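Local atomic coordinates of lipoprotein (Bacillus anthracis, PDB entry 4JG9), a protein that is of unknown function but, as a putative lipoprotein, is probably held at the cell membrane by a lipid attached near its N terminus. Residues A[73-78]-A[90-95]; A[102-107]-A[134-139]; A[109-114]-A[152-157]; A[51-56]-A[168-173]. One frame throughout, in Å; residues are numbered along the deposited sequence.

Contact 1: residues A[73-78]-A[90-95]; sequences EKIAMA and IMWYFL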
loop_
_atom_site.group_PDB
_atom_site.type_symbol
_atom_site.label_atom_id
_atom_site.label_comp_id
_atom_site.label_asym_id
_atom_site.label_seq_id
_atom_site.Cartn_x
_atom_site.Cartn_y
_atom_site.Cartn_z
ATOM N N GLU A 73 25.252 8.674 -11.911
ATOM C CA GLU A 73 24.916 8.863 -13.313
ATOM C C GLU A 73 23.542 8.314 -13.659
ATOM O O GLU A 73 23.181 8.234 -14.822
ATOM C CB GLU A 73 25.986 8.254 -14.221
ATOM C CG GLU A 73 27.290 9.031 -14.243
ATOM C CD GLU A 73 28.325 8.440 -15.181
ATOM O OE1 GLU A 73 27.948 7.683 -16.098
ATOM O OE2 GLU A 73 29.522 8.740 -15.008
ATOM N N LYS A 74 22.781 7.924 -12.648
ATOM C CA LYS A 74 21.441 7.413 -12.883
ATOM C C LYS A 74 20.416 8.100 -12.004
ATOM O O LYS A 74 19.776 9.054 -12.417
ATOM C CB LYS A 74 21.402 5.905 -12.680
ATOM C CG LYS A 74 22.264 5.150 -13.671
ATOM C CD LYS A 74 21.950 3.668 -13.675
ATOM C CE LYS A 74 20.601 3.390 -14.306
ATOM N NZ LYS A 74 20.308 1.934 -14.328
ATOM N N ILE A 75 20.270 7.609 -10.785
ATOM C CA ILE A 75 19.343 8.200 -9.846
ATOM C C ILE A 75 19.928 8.222 -8.442
ATOM O O ILE A 75 20.611 7.302 -8.037
ATOM C CB ILE A 75 17.993 7.461 -9.873
ATOM C CG1 ILE A 75 16.922 8.265 -9.144
ATOM C CG2 ILE A 75 18.132 6.065 -9.297
ATOM C CD1 ILE A 75 15.517 7.790 -9.425
ATOM N N ALA A 76 19.641 9.277 -7.698
ATOM C CA ALA A 76 20.131 9.403 -6.338
ATOM C C ALA A 76 19.235 10.324 -5.534
ATOM O O ALA A 76 18.444 11.081 -6.108
ATOM C CB ALA A 76 21.568 9.923 -6.342
HETATM N N MSE A 77 19.353 10.252 -4.210
HETATM C CA MSE A 77 18.671 11.192 -3.331
HETATM C C MSE A 77 19.698 12.009 -2.568
HETATM O O MSE A 77 20.865 11.617 -2.473
HETATM C CB MSE A 77 17.754 10.467 -2.354
HETATM C CG MSE A 77 18.450 9.363 -1.576
HETATM SE SE MSE A 77 17.302 8.557 -0.180
HETATM C CE MSE A 77 18.041 9.611 1.281
ATOM N N ALA A 78 19.274 13.150 -2.034
ATOM C CA ALA A 78 20.157 13.940 -1.194
ATOM C C ALA A 78 20.587 13.093 -0.006
ATOM O O ALA A 78 19.776 12.354 0.575
ATOM C CB ALA A 78 19.452 15.197 -0.721
ATOM N N ILE A 90 12.704 14.591 1.006
ATOM C CA ILE A 90 14.057 14.433 0.505
ATOM C C ILE A 90 14.120 14.671 -0.990
ATOM O O ILE A 90 13.318 14.148 -1.760
ATOM C CB ILE A 90 14.625 13.048 0.860
ATOM C CG1 ILE A 90 14.691 12.929 2.385
ATOM C CG2 ILE A 90 16.018 12.872 0.253
ATOM C CD1 ILE A 90 15.224 11.630 2.923
HETATM N N MSE A 91 15.068 15.501 -1.395
HETATM C CA MSE A 91 15.201 15.811 -2.796
HETATM C C MSE A 91 15.790 14.633 -3.578
HETATM O O MSE A 91 16.820 14.058 -3.200
HETATM C CB MSE A 91 16.003 17.098 -2.977
HETATM C CG MSE A 91 15.099 18.343 -3.101
HETATM SE SE MSE A 91 14.405 18.443 -4.933
HETATM C CE MSE A 91 16.054 17.746 -5.684
ATOM N N TRP A 92 15.105 14.251 -4.651
ATOM C CA TRP A 92 15.599 13.196 -5.523
ATOM C C TRP A 92 16.165 13.797 -6.801
ATOM O O TRP A 92 15.687 14.838 -7.268
ATOM C CB TRP A 92 14.500 12.191 -5.833
ATOM C CG TRP A 92 14.319 11.214 -4.730
ATOM C CD1 TRP A 92 13.865 11.479 -3.465
ATOM C CD2 TRP A 92 14.582 9.808 -4.777
ATOM N NE1 TRP A 92 13.841 10.325 -2.718
ATOM C CE2 TRP A 92 14.268 9.282 -3.500
ATOM C CE3 TRP A 92 15.050 8.941 -5.770
ATOM C CZ2 TRP A 92 14.406 7.926 -3.190
ATOM C CZ3 TRP A 92 15.189 7.587 -5.459
ATOM C CH2 TRP A 92 14.864 7.097 -4.178
ATOM N N TYR A 93 17.189 13.146 -7.350
ATOM C CA TYR A 93 17.896 13.666 -8.514
ATOM C C TYR A 93 17.959 12.637 -9.632
ATOM O O TYR A 93 18.385 11.489 -9.413
ATOM C CB TYR A 93 19.319 14.081 -8.122
ATOM C CG TYR A 93 19.385 15.188 -7.099
ATOM C CD1 TYR A 93 19.320 14.908 -5.739
ATOM C CD2 TYR A 93 19.534 16.515 -7.487
ATOM C CE1 TYR A 93 19.393 15.925 -4.791
ATOM C CE2 TYR A 93 19.604 17.536 -6.550
ATOM C CZ TYR A 93 19.538 17.236 -5.203
ATOM O OH TYR A 93 19.606 18.241 -4.262
ATOM N N PHE A 94 17.567 13.063 -10.833
ATOM C CA PHE A 94 17.533 12.186 -11.998
ATOM C C PHE A 94 18.715 12.469 -12.900
ATOM O O PHE A 94 18.619 13.276 -13.825
ATOM C CB PHE A 94 16.202 12.346 -12.734
ATOM C CG PHE A 94 15.021 12.205 -11.830
ATOM C CD1 PHE A 94 14.675 10.968 -11.319
ATOM C CD2 PHE A 94 14.288 13.312 -11.450
ATOM C CE1 PHE A 94 13.614 10.835 -10.464
ATOM C CE2 PHE A 94 13.223 13.185 -10.597
ATOM C CZ PHE A 94 12.884 11.946 -10.102
ATOM N N LEU A 95 19.823 11.794 -12.602
ATOM C CA LEU A 95 21.118 12.049 -13.211
ATOM C C LEU A 95 21.194 11.504 -14.620
ATOM O O LEU A 95 21.903 12.047 -15.473
ATOM C CB LEU A 95 22.223 11.421 -12.356
ATOM C CG LEU A 95 22.086 11.662 -10.847
ATOM C CD1 LEU A 95 23.105 10.850 -10.078
ATOM C CD2 LEU A 95 22.261 13.147 -10.528
#

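Contact 2: residues A[102-107]-A[134-139]; sequences GKLSII and NTIDST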
loop_
_atom_site.group_PDB
_atom_site.type_symbol
_atom_site.label_atom_id
_atom_site.label_comp_id
_atom_site.label_asym_id
_atom_site.label_seq_id
_atom_site.Cartn_x
_atom_site.Cartn_y
_atom_site.Cartn_z
ATOM N N GLY A 102 7.665 8.380 -17.274
ATOM C CA GLY A 102 6.596 7.659 -16.594
ATOM C C GLY A 102 6.408 8.046 -15.136
ATOM O O GLY A 102 7.195 8.810 -14.581
ATOM N N LYS A 103 5.372 7.514 -14.496
ATOM C CA LYS A 103 5.231 7.749 -13.068
ATOM C C LYS A 103 6.353 6.984 -12.363
ATOM O O LYS A 103 6.784 5.917 -12.820
ATOM C CB LYS A 103 3.883 7.243 -12.538
ATOM C CG LYS A 103 2.664 7.692 -13.291
ATOM C CD LYS A 103 2.390 9.162 -13.172
ATOM C CE LYS A 103 0.983 9.429 -13.714
ATOM N NZ LYS A 103 0.847 10.836 -14.156
ATOM N N LEU A 104 6.815 7.523 -11.245
ATOM C CA LEU A 104 7.902 6.897 -10.496
ATOM C C LEU A 104 7.359 6.082 -9.336
ATOM O O LEU A 104 6.550 6.582 -8.544
ATOM C CB LEU A 104 8.862 7.967 -9.967
ATOM C CG LEU A 104 10.047 7.510 -9.124
ATOM C CD1 LEU A 104 11.128 6.917 -10.002
ATOM C CD2 LEU A 104 10.589 8.686 -8.340
ATOM N N SER A 105 7.792 4.829 -9.243
ATOM C CA SER A 105 7.411 3.975 -8.117
ATOM C C SER A 105 8.612 3.584 -7.260
ATOM O O SER A 105 9.713 3.329 -7.762
ATOM C CB SER A 105 6.703 2.696 -8.594
ATOM O OG SER A 105 5.606 2.968 -9.447
ATOM N N ILE A 106 8.388 3.543 -5.955
ATOM C CA ILE A 106 9.392 3.059 -5.038
ATOM C C ILE A 106 8.784 1.993 -4.145
ATOM O O ILE A 106 7.821 2.251 -3.430
ATOM C CB ILE A 106 9.942 4.164 -4.147
ATOM C CG1 ILE A 106 10.687 5.194 -4.988
ATOM C CG2 ILE A 106 10.893 3.569 -3.114
ATOM C CD1 ILE A 106 10.948 6.467 -4.245
ATOM N N ILE A 107 9.356 0.796 -4.192
ATOM C CA ILE A 107 8.904 -0.316 -3.373
ATOM C C ILE A 107 10.039 -0.741 -2.453
ATOM O O ILE A 107 11.082 -1.190 -2.929
ATOM C CB ILE A 107 8.520 -1.506 -4.248
ATOM C CG1 ILE A 107 7.424 -1.099 -5.247
ATOM C CG2 ILE A 107 8.093 -2.685 -3.391
ATOM C CD1 ILE A 107 6.874 -2.264 -6.049
ATOM N N ASN A 134 2.831 12.347 -10.254
ATOM C CA ASN A 134 3.361 13.050 -11.423
ATOM C C ASN A 134 4.225 12.161 -12.305
ATOM O O ASN A 134 4.783 11.153 -11.855
ATOM C CB ASN A 134 4.150 14.278 -10.981
ATOM C CG ASN A 134 5.395 13.911 -10.208
ATOM O OD1 ASN A 134 5.314 13.357 -9.105
ATOM N ND2 ASN A 134 6.557 14.249 -10.766
ATOM N N THR A 135 4.332 12.544 -13.570
ATOM C CA THR A 135 5.111 11.807 -14.548
ATOM C C THR A 135 6.463 12.474 -14.673
ATOM O O THR A 135 6.526 13.695 -14.828
ATOM C CB THR A 135 4.422 11.865 -15.921
ATOM O OG1 THR A 135 3.085 11.362 -15.816
ATOM C CG2 THR A 135 5.209 11.083 -16.962
ATOM N N ILE A 136 7.544 11.705 -14.587
ATOM C CA ILE A 136 8.877 12.277 -14.776
ATOM C C ILE A 136 9.401 11.921 -16.160
ATOM O O ILE A 136 8.843 11.052 -16.831
ATOM C CB ILE A 136 9.888 11.778 -13.715
ATOM C CG1 ILE A 136 10.237 10.314 -13.963
ATOM C CG2 ILE A 136 9.356 11.981 -12.296
ATOM C CD1 ILE A 136 11.319 9.789 -13.076
ATOM N N ASP A 137 10.464 12.609 -16.581
ATOM C CA ASP A 137 11.154 12.337 -17.843
ATOM C C ASP A 137 12.601 12.834 -17.751
ATOM O O ASP A 137 13.045 13.254 -16.681
ATOM C CB ASP A 137 10.422 12.984 -19.023
ATOM C CG ASP A 137 10.257 14.491 -18.859
ATOM O OD1 ASP A 137 11.099 15.141 -18.197
ATOM O OD2 ASP A 137 9.251 15.030 -19.364
ATOM N N SER A 138 13.306 12.826 -18.881
ATOM C CA SER A 138 14.707 13.253 -18.954
ATOM C C SER A 138 14.943 14.726 -18.599
ATOM O O SER A 138 16.073 15.129 -18.339
ATOM C CB SER A 138 15.256 12.977 -20.348
ATOM O OG SER A 138 14.448 13.625 -21.317
ATOM N N THR A 139 13.877 15.518 -18.571
ATOM C CA THR A 139 13.978 16.945 -18.278
ATOM C C THR A 139 13.578 17.292 -16.839
ATOM O O THR A 139 13.691 18.447 -16.427
ATOM C CB THR A 139 13.065 17.786 -19.199
ATOM O OG1 THR A 139 11.729 17.787 -18.676
ATOM C CG2 THR A 139 13.063 17.238 -20.611
#

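Contact 3: residues A[109-114]-A[152-157]; sequences LKQGSV and SGLWVL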
loop_
_atom_site.group_PDB
_atom_site.type_symbol
_atom_site.label_atom_id
_atom_site.label_comp_id
_atom_site.label_asym_id
_atom_site.label_seq_id
_atom_site.Cartn_x
_atom_site.Cartn_y
_atom_site.Cartn_z
ATOM N N LEU A 109 11.869 -2.793 0.893
ATOM C CA LEU A 109 11.879 -3.968 1.762
ATOM C C LEU A 109 12.998 -3.857 2.771
ATOM O O LEU A 109 14.130 -3.488 2.436
ATOM C CB LEU A 109 12.050 -5.259 0.965
ATOM C CG LEU A 109 10.834 -5.628 0.114
ATOM C CD1 LEU A 109 11.089 -5.306 -1.349
ATOM C CD2 LEU A 109 10.452 -7.090 0.319
ATOM N N LYS A 110 12.683 -4.188 4.012
ATOM C CA LYS A 110 13.687 -4.194 5.043
ATOM C C LYS A 110 14.577 -5.408 4.852
ATOM O O LYS A 110 14.179 -6.400 4.230
ATOM C CB LYS A 110 13.038 -4.227 6.430
ATOM C CG LYS A 110 13.985 -3.819 7.538
ATOM C CD LYS A 110 13.292 -3.745 8.868
ATOM C CE LYS A 110 14.283 -3.243 9.904
ATOM N NZ LYS A 110 13.697 -3.171 11.264
ATOM N N GLN A 111 15.793 -5.317 5.372
ATOM C CA GLN A 111 16.701 -6.446 5.364
ATOM C C GLN A 111 16.042 -7.615 6.069
ATOM O O GLN A 111 15.461 -7.441 7.143
ATOM C CB GLN A 111 17.987 -6.083 6.071
ATOM C CG GLN A 111 19.053 -7.111 5.929
ATOM C CD GLN A 111 20.314 -6.681 6.622
ATOM O OE1 GLN A 111 20.285 -5.802 7.482
ATOM N NE2 GLN A 111 21.436 -7.280 6.244
ATOM N N GLY A 112 16.064 -8.782 5.434
ATOM C CA GLY A 112 15.478 -9.976 6.020
ATOM C C GLY A 112 13.968 -10.098 5.855
ATOM O O GLY A 112 13.342 -10.984 6.430
ATOM N N SER A 113 13.383 -9.219 5.055
ATOM C CA SER A 113 11.942 -9.194 4.859
ATOM C C SER A 113 11.554 -9.622 3.440
ATOM O O SER A 113 12.304 -9.394 2.486
ATOM C CB SER A 113 11.413 -7.784 5.146
ATOM O OG SER A 113 10.042 -7.664 4.826
ATOM N N VAL A 114 10.392 -10.258 3.308
ATOM C CA VAL A 114 9.829 -10.560 1.993
ATOM C C VAL A 114 8.541 -9.762 1.825
ATOM O O VAL A 114 7.735 -10.020 0.935
ATOM C CB VAL A 114 9.552 -12.072 1.812
ATOM C CG1 VAL A 114 10.852 -12.854 1.813
ATOM C CG2 VAL A 114 8.604 -12.577 2.897
ATOM N N SER A 152 13.960 1.162 12.170
ATOM C CA SER A 152 15.366 1.425 11.899
ATOM C C SER A 152 16.092 0.179 11.407
ATOM O O SER A 152 15.824 -0.931 11.866
ATOM C CB SER A 152 16.062 1.950 13.148
ATOM O OG SER A 152 16.189 0.927 14.118
ATOM N N GLY A 153 17.034 0.388 10.492
ATOM C CA GLY A 153 17.808 -0.694 9.918
ATOM C C GLY A 153 18.084 -0.416 8.455
ATOM O O GLY A 153 17.848 0.690 7.974
ATOM N N LEU A 154 18.549 -1.432 7.735
ATOM C CA LEU A 154 18.797 -1.292 6.308
ATOM C C LEU A 154 17.532 -1.632 5.514
ATOM O O LEU A 154 16.787 -2.575 5.840
ATOM C CB LEU A 154 19.961 -2.187 5.877
ATOM C CG LEU A 154 21.348 -1.891 6.486
ATOM C CD1 LEU A 154 22.368 -2.958 6.124
ATOM C CD2 LEU A 154 21.840 -0.538 6.017
ATOM N N TRP A 155 17.288 -0.823 4.488
ATOM C CA TRP A 155 16.152 -0.967 3.597
ATOM C C TRP A 155 16.664 -0.879 2.175
ATOM O O TRP A 155 17.496 -0.024 1.869
ATOM C CB TRP A 155 15.149 0.168 3.822
ATOM C CG TRP A 155 14.427 0.088 5.136
ATOM C CD1 TRP A 155 14.884 0.514 6.349
ATOM C CD2 TRP A 155 13.116 -0.454 5.368
ATOM N NE1 TRP A 155 13.939 0.266 7.322
ATOM C CE2 TRP A 155 12.848 -0.327 6.744
ATOM C CE3 TRP A 155 12.148 -1.037 4.542
ATOM C CZ2 TRP A 155 11.647 -0.755 7.316
ATOM C CZ3 TRP A 155 10.951 -1.469 5.110
ATOM C CH2 TRP A 155 10.711 -1.328 6.480
ATOM N N VAL A 156 16.177 -1.758 1.306
ATOM C CA VAL A 156 16.464 -1.634 -0.113
ATOM C C VAL A 156 15.327 -0.877 -0.791
ATOM O O VAL A 156 14.144 -1.112 -0.508
ATOM C CB VAL A 156 16.708 -2.998 -0.797
ATOM C CG1 VAL A 156 15.462 -3.894 -0.703
ATOM C CG2 VAL A 156 17.145 -2.799 -2.265
ATOM N N LEU A 157 15.686 0.052 -1.665
ATOM C CA LEU A 157 14.696 0.827 -2.392
ATOM C C LEU A 157 14.647 0.386 -3.853
ATOM O O LEU A 157 15.572 0.666 -4.612
ATOM C CB LEU A 157 15.060 2.302 -2.314
ATOM C CG LEU A 157 14.469 3.138 -1.182
ATOM C CD1 LEU A 157 14.531 2.417 0.129
ATOM C CD2 LEU A 157 15.223 4.461 -1.088
HETATM O O HOH W 1 18.854 -4.210 8.988
#

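Contact 4: residues A[51-56]-A[168-173]; sequences KDVNWE and QFVITA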
loop_
_atom_site.group_PDB
_atom_site.type_symbol
_atom_site.label_atom_id
_atom_site.label_comp_id
_atom_site.label_asym_id
_atom_site.label_seq_id
_atom_site.Cartn_x
_atom_site.Cartn_y
_atom_site.Cartn_z
ATOM N N LYS A 51 17.661 -10.626 -5.336
ATOM C CA LYS A 51 18.679 -11.665 -5.526
ATOM C C LYS A 51 20.137 -11.254 -5.290
ATOM O O LYS A 51 20.885 -11.953 -4.597
ATOM C CB LYS A 51 18.525 -12.349 -6.898
ATOM C CG LYS A 51 18.865 -11.438 -8.084
ATOM C CD LYS A 51 18.717 -12.129 -9.439
ATOM C CE LYS A 51 19.193 -11.208 -10.565
ATOM N NZ LYS A 51 19.421 -11.918 -11.853
ATOM N N ASP A 52 20.527 -10.097 -5.812
ATOM C CA ASP A 52 21.928 -9.700 -5.761
ATOM C C ASP A 52 22.158 -8.485 -4.893
ATOM O O ASP A 52 23.178 -7.814 -5.019
ATOM C CB ASP A 52 22.429 -9.400 -7.170
ATOM C CG ASP A 52 22.396 -10.610 -8.064
ATOM O OD1 ASP A 52 22.882 -11.684 -7.638
ATOM O OD2 ASP A 52 21.861 -10.485 -9.187
ATOM N N VAL A 53 21.229 -8.214 -3.987
ATOM C CA VAL A 53 21.332 -7.018 -3.180
ATOM C C VAL A 53 22.497 -7.163 -2.215
ATOM O O VAL A 53 22.651 -8.188 -1.556
ATOM C CB VAL A 53 20.017 -6.722 -2.421
ATOM C CG1 VAL A 53 20.221 -5.648 -1.352
ATOM C CG2 VAL A 53 18.918 -6.319 -3.405
ATOM N N ASN A 54 23.328 -6.139 -2.150
ATOM C CA ASN A 54 24.420 -6.146 -1.213
ATOM C C ASN A 54 23.893 -5.366 -0.038
ATOM O O ASN A 54 23.633 -4.178 -0.145
ATOM C CB ASN A 54 25.635 -5.457 -1.823
ATOM C CG ASN A 54 26.851 -5.507 -0.923
ATOM O OD1 ASN A 54 26.892 -6.260 0.047
ATOM N ND2 ASN A 54 27.850 -4.696 -1.243
ATOM N N TRP A 55 23.733 -6.033 1.093
ATOM C CA TRP A 55 23.097 -5.391 2.224
ATOM C C TRP A 55 24.044 -4.542 3.037
ATOM O O TRP A 55 24.397 -4.860 4.159
ATOM C CB TRP A 55 22.350 -6.411 3.075
ATOM C CG TRP A 55 21.044 -6.771 2.459
ATOM C CD1 TRP A 55 20.776 -7.850 1.685
ATOM C CD2 TRP A 55 19.833 -6.019 2.530
ATOM N NE1 TRP A 55 19.472 -7.829 1.281
ATOM C CE2 TRP A 55 18.870 -6.713 1.791
ATOM C CE3 TRP A 55 19.469 -4.829 3.155
ATOM C CZ2 TRP A 55 17.571 -6.259 1.657
ATOM C CZ3 TRP A 55 18.184 -4.383 3.023
ATOM C CH2 TRP A 55 17.248 -5.094 2.283
ATOM N N GLU A 56 24.441 -3.442 2.423
ATOM C CA GLU A 56 25.294 -2.459 3.037
ATOM C C GLU A 56 24.804 -1.113 2.549
ATOM O O GLU A 56 24.337 -0.999 1.427
ATOM C CB GLU A 56 26.729 -2.691 2.589
ATOM C CG GLU A 56 27.770 -1.898 3.347
ATOM C CD GLU A 56 29.179 -2.233 2.905
ATOM O OE1 GLU A 56 29.406 -3.357 2.431
ATOM O OE2 GLU A 56 30.059 -1.368 3.029
ATOM N N GLN A 168 17.939 -0.052 -8.084
ATOM C CA GLN A 168 17.714 -0.247 -6.660
ATOM C C GLN A 168 18.943 0.199 -5.872
ATOM O O GLN A 168 20.053 0.186 -6.395
ATOM C CB GLN A 168 17.417 -1.720 -6.377
ATOM C CG GLN A 168 18.636 -2.627 -6.448
ATOM C CD GLN A 168 18.284 -4.109 -6.405
ATOM O OE1 GLN A 168 19.146 -4.959 -6.622
ATOM N NE2 GLN A 168 17.012 -4.423 -6.169
ATOM N N PHE A 169 18.748 0.621 -4.629
ATOM C CA PHE A 169 19.883 0.845 -3.739
ATOM C C PHE A 169 19.470 0.783 -2.274
ATOM O O PHE A 169 18.284 0.838 -1.954
ATOM C CB PHE A 169 20.662 2.135 -4.083
ATOM C CG PHE A 169 19.876 3.396 -3.912
ATOM C CD1 PHE A 169 19.882 4.081 -2.706
ATOM C CD2 PHE A 169 19.154 3.916 -4.963
ATOM C CE1 PHE A 169 19.158 5.255 -2.545
ATOM C CE2 PHE A 169 18.420 5.086 -4.809
ATOM C CZ PHE A 169 18.424 5.754 -3.599
ATOM N N VAL A 170 20.453 0.637 -1.394
ATOM C CA VAL A 170 20.193 0.422 0.021
ATOM C C VAL A 170 20.461 1.676 0.840
ATOM O O VAL A 170 21.467 2.357 0.646
ATOM C CB VAL A 170 21.043 -0.759 0.554
ATOM C CG1 VAL A 170 20.947 -0.867 2.058
ATOM C CG2 VAL A 170 20.593 -2.057 -0.094
ATOM N N ILE A 171 19.561 1.981 1.766
ATOM C CA ILE A 171 19.735 3.134 2.640
ATOM C C ILE A 171 19.639 2.681 4.081
ATOM O O ILE A 171 19.228 1.552 4.354
ATOM C CB ILE A 171 18.680 4.233 2.353
ATOM C CG1 ILE A 171 17.267 3.681 2.538
ATOM C CG2 ILE A 171 18.819 4.755 0.928
ATOM C CD1 ILE A 171 16.516 4.343 3.621
ATOM N N THR A 172 20.037 3.553 5.000
ATOM C CA THR A 172 19.974 3.253 6.425
ATOM C C THR A 172 18.936 4.131 7.096
ATOM O O THR A 172 18.910 5.342 6.888
ATOM C CB THR A 172 21.312 3.526 7.112
ATOM O OG1 THR A 172 22.347 2.800 6.443
ATOM C CG2 THR A 172 21.255 3.113 8.572
ATOM N N ALA A 173 18.078 3.530 7.901
ATOM C CA ALA A 173 17.177 4.313 8.725
ATOM C C ALA A 173 17.645 4.219 10.162
ATOM O O ALA A 173 17.933 3.131 10.671
ATOM C CB ALA A 173 15.731 3.814 8.594
#

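Contact 1: residues A[73-78]-A[90-95]
Strands 75-78 and 90-94 run antiparallel, with 156° between their directions and their axes 4.6 Å apart. Ala76 and Tyr93 form the hydrogen-bonded pair. Tyr93 N donates to Ala76 O at 2.7 Å, nearly in line with the carbonyl, and Ala76 N donates back to Tyr93 O at 3.1 Å. Ala78 N adds a bond to Met91 O. Past the strand ends, Leu95 N reaches Lys74 O in a weak, bent bond. The two strands make a beta hairpin in the middle of an antiparallel meander, with strands 66-69 and 142-147 on its flanks. Met77, a selenomethionine, lays its CB over one face of the Trp92 indole. Met77 CB sits 3.9 Å from the centroid of the five-membered Trp92 ring, a CH-pi contact. Met77 CG lies between the backbone N and the carbonyl carbon (chi1 53°), and beyond it Met77 SE approaches the six-membered ring obliquely. Met77 CE touches Ile90 CD1 at 3.8 Å. Ile75 takes the ring edge, with CG1 in the indole plane. Ile75 CD1 also meets Phe94 CE1 at 3.7 Å. On the other face the Tyr93 ring turns its edge to Ala76 O and Ala78 N, while Ala76 CB packs on Leu95 CD1 at 4.1 Å.

Contact 2: residues A[102-107]-A[134-139]
Lys103 has CG anti to its carbonyl carbon (chi1 -51°), and the chain bends at chi2 (-68°), which places CD. Thr135 turns its hydroxyl to meet the amine: OG1 is anti to the carbonyl carbon (chi1 -56°). Lys103 NZ donates to Thr135 OG1 at 2.8 Å, and the two side chains pass at a slant. The same amine also donates to Ser133 O, giving it two oxygen partners. Lys103 CD rests against Asn134 O at 3.4 Å. The other branch of Thr135, CG2, lies 3.7 Å from Gly102 CA.

The backbone bonds sit beside this pair. Gly102 and Ile136 form an antiparallel hydrogen-bonded pair. Gly102 N donates to Ile136 O at 3.0 Å. Ile136 N returns a bond to Gly102 O at 2.9 Å, coming from above the carbonyl plane. Ile136 CG1 is 3.4 Å from Gly102 O, and Ile136 CD1 meets Leu104 CD1 at 4.2 Å. Just beyond, Asp137 OD1 accepts from Thr139 N at 2.8 Å, an Asx turn, and also from Thr139 OG1. Both donors come from the same face of the carboxylate.

Strand 131-136 turns a corner at Asn134. Before the corner it still bonds to strand 102-110, through Thr132 to Leu104 and Trp130 to Ile106. Strand 153-161 also pairs with strand 102-110, and Leu104 packs on its Ile159 and Val161. Ile136 reaches across to Phe94 of strand 88-94, in the other sheet.

Contact 3: residues A[109-114]-A[152-157]
Leu109 and Val156 form an antiparallel hydrogen-bonded pair at the end of strand 102-110, with Val156 N to Leu109 O at 2.9 Å, and Gln111 N continues the pairing to Leu154 O at 3.0 Å. Lys110 and Trp155 stand on one face of the sheet. Lys110 CB lies over the six-membered ring of the indole, 3.6 Å from its centroid and 5° off the ring normal, a CH-pi contact. Lys110 CG is anti to the backbone N (chi1 -163°), and from there the extended chain crosses the ring, with Lys110 CD 3.7 Å from Trp155 CZ2. Lys110 NZ donates to Ser152 O at 3.1 Å, from above the carbonyl plane, and to Ser151 OG. Trp155 NE1 donates to Ser151 O. On the opposite face Leu109 CB meets Val156 CG1. A water joins Gln111 OE1, at 2.6 Å, to Leu154 N. The strand then ends in a type II turn from Lys110 to Ser113, closed by Ser113 N to Lys110 O. Gln38 of the second subunit packs on Lys110 and Trp155. The lysine lays its methylenes on one face of the indole, while its ammonium probably offsets the partial negative charge of oxygens just before strand 153-161.

Contact 4: residues A[51-56]-A[168-173]
Gln168 NE2 is gripped by two oxygens, Asn158 OD1 and Val49 O. Val53 CG2 lies over a face of this amide, 3.5 Å from Gln168 OE1 and 3.8 Å from Gln168 CD. The Val53 side chain spans two residues of the strand, since its CG1 touches Val170 CG2 at 3.8 Å. Val53 CG1 also stands over one face of the Trp55 ring, offset toward the rim. Val170 is the centre of the contact. Val170 CB lies 3.4 Å from Glu56 O, and Val170 CG2 is 3.7 Å from Asn54 O. Val170 CG1 is anti to the backbone N (chi1 171°), which puts it near Glu56 O. The Trp55 ring lies further off, with CE3 4.4 Å from Val170 CG1. Trp55 is the middle residue of an inverse gamma turn, in which Glu56 N bonds to Asn54 O at 2.8 Å. The 51-56 loop lies over the Gln168 and Val170 side of strand 164-173. Trp55 also packs on Leu154 and Val156 of the neighbouring strand 153-161. Thr58, just along the chain, bonds to Val170 through its backbone and its hydroxyl. No hydrogen bond joins the two segments themselves: the contact is van der Waals, made by valine carbons against a methyl, an amide and backbone carbonyl oxygens, and the directional bonds come from the residues around.

The four contacts belong to one all-beta unit with two antiparallel sheets. Contact 1 lies in the meander sheet. Contacts 2, 3 and 4 all reach the other sheet. Contacts 2 and 3 share strand 102-110 and sit about 22 Å apart (centres), on opposite sides of the chain centre. Contacts 3 and 4 are closer, about 8 Å between centres, and use the neighbouring strands 153-161 and 164-173. The sheets meet where Trp92 packs on Ile106, Leu157 and Phe169, and Met77 on Phe169 and Ile171. Along the chain contact 1 precedes contact 2, contacts 2 and 3 interlock, and contact 4 spans them all. It brings an early loop onto the last strand.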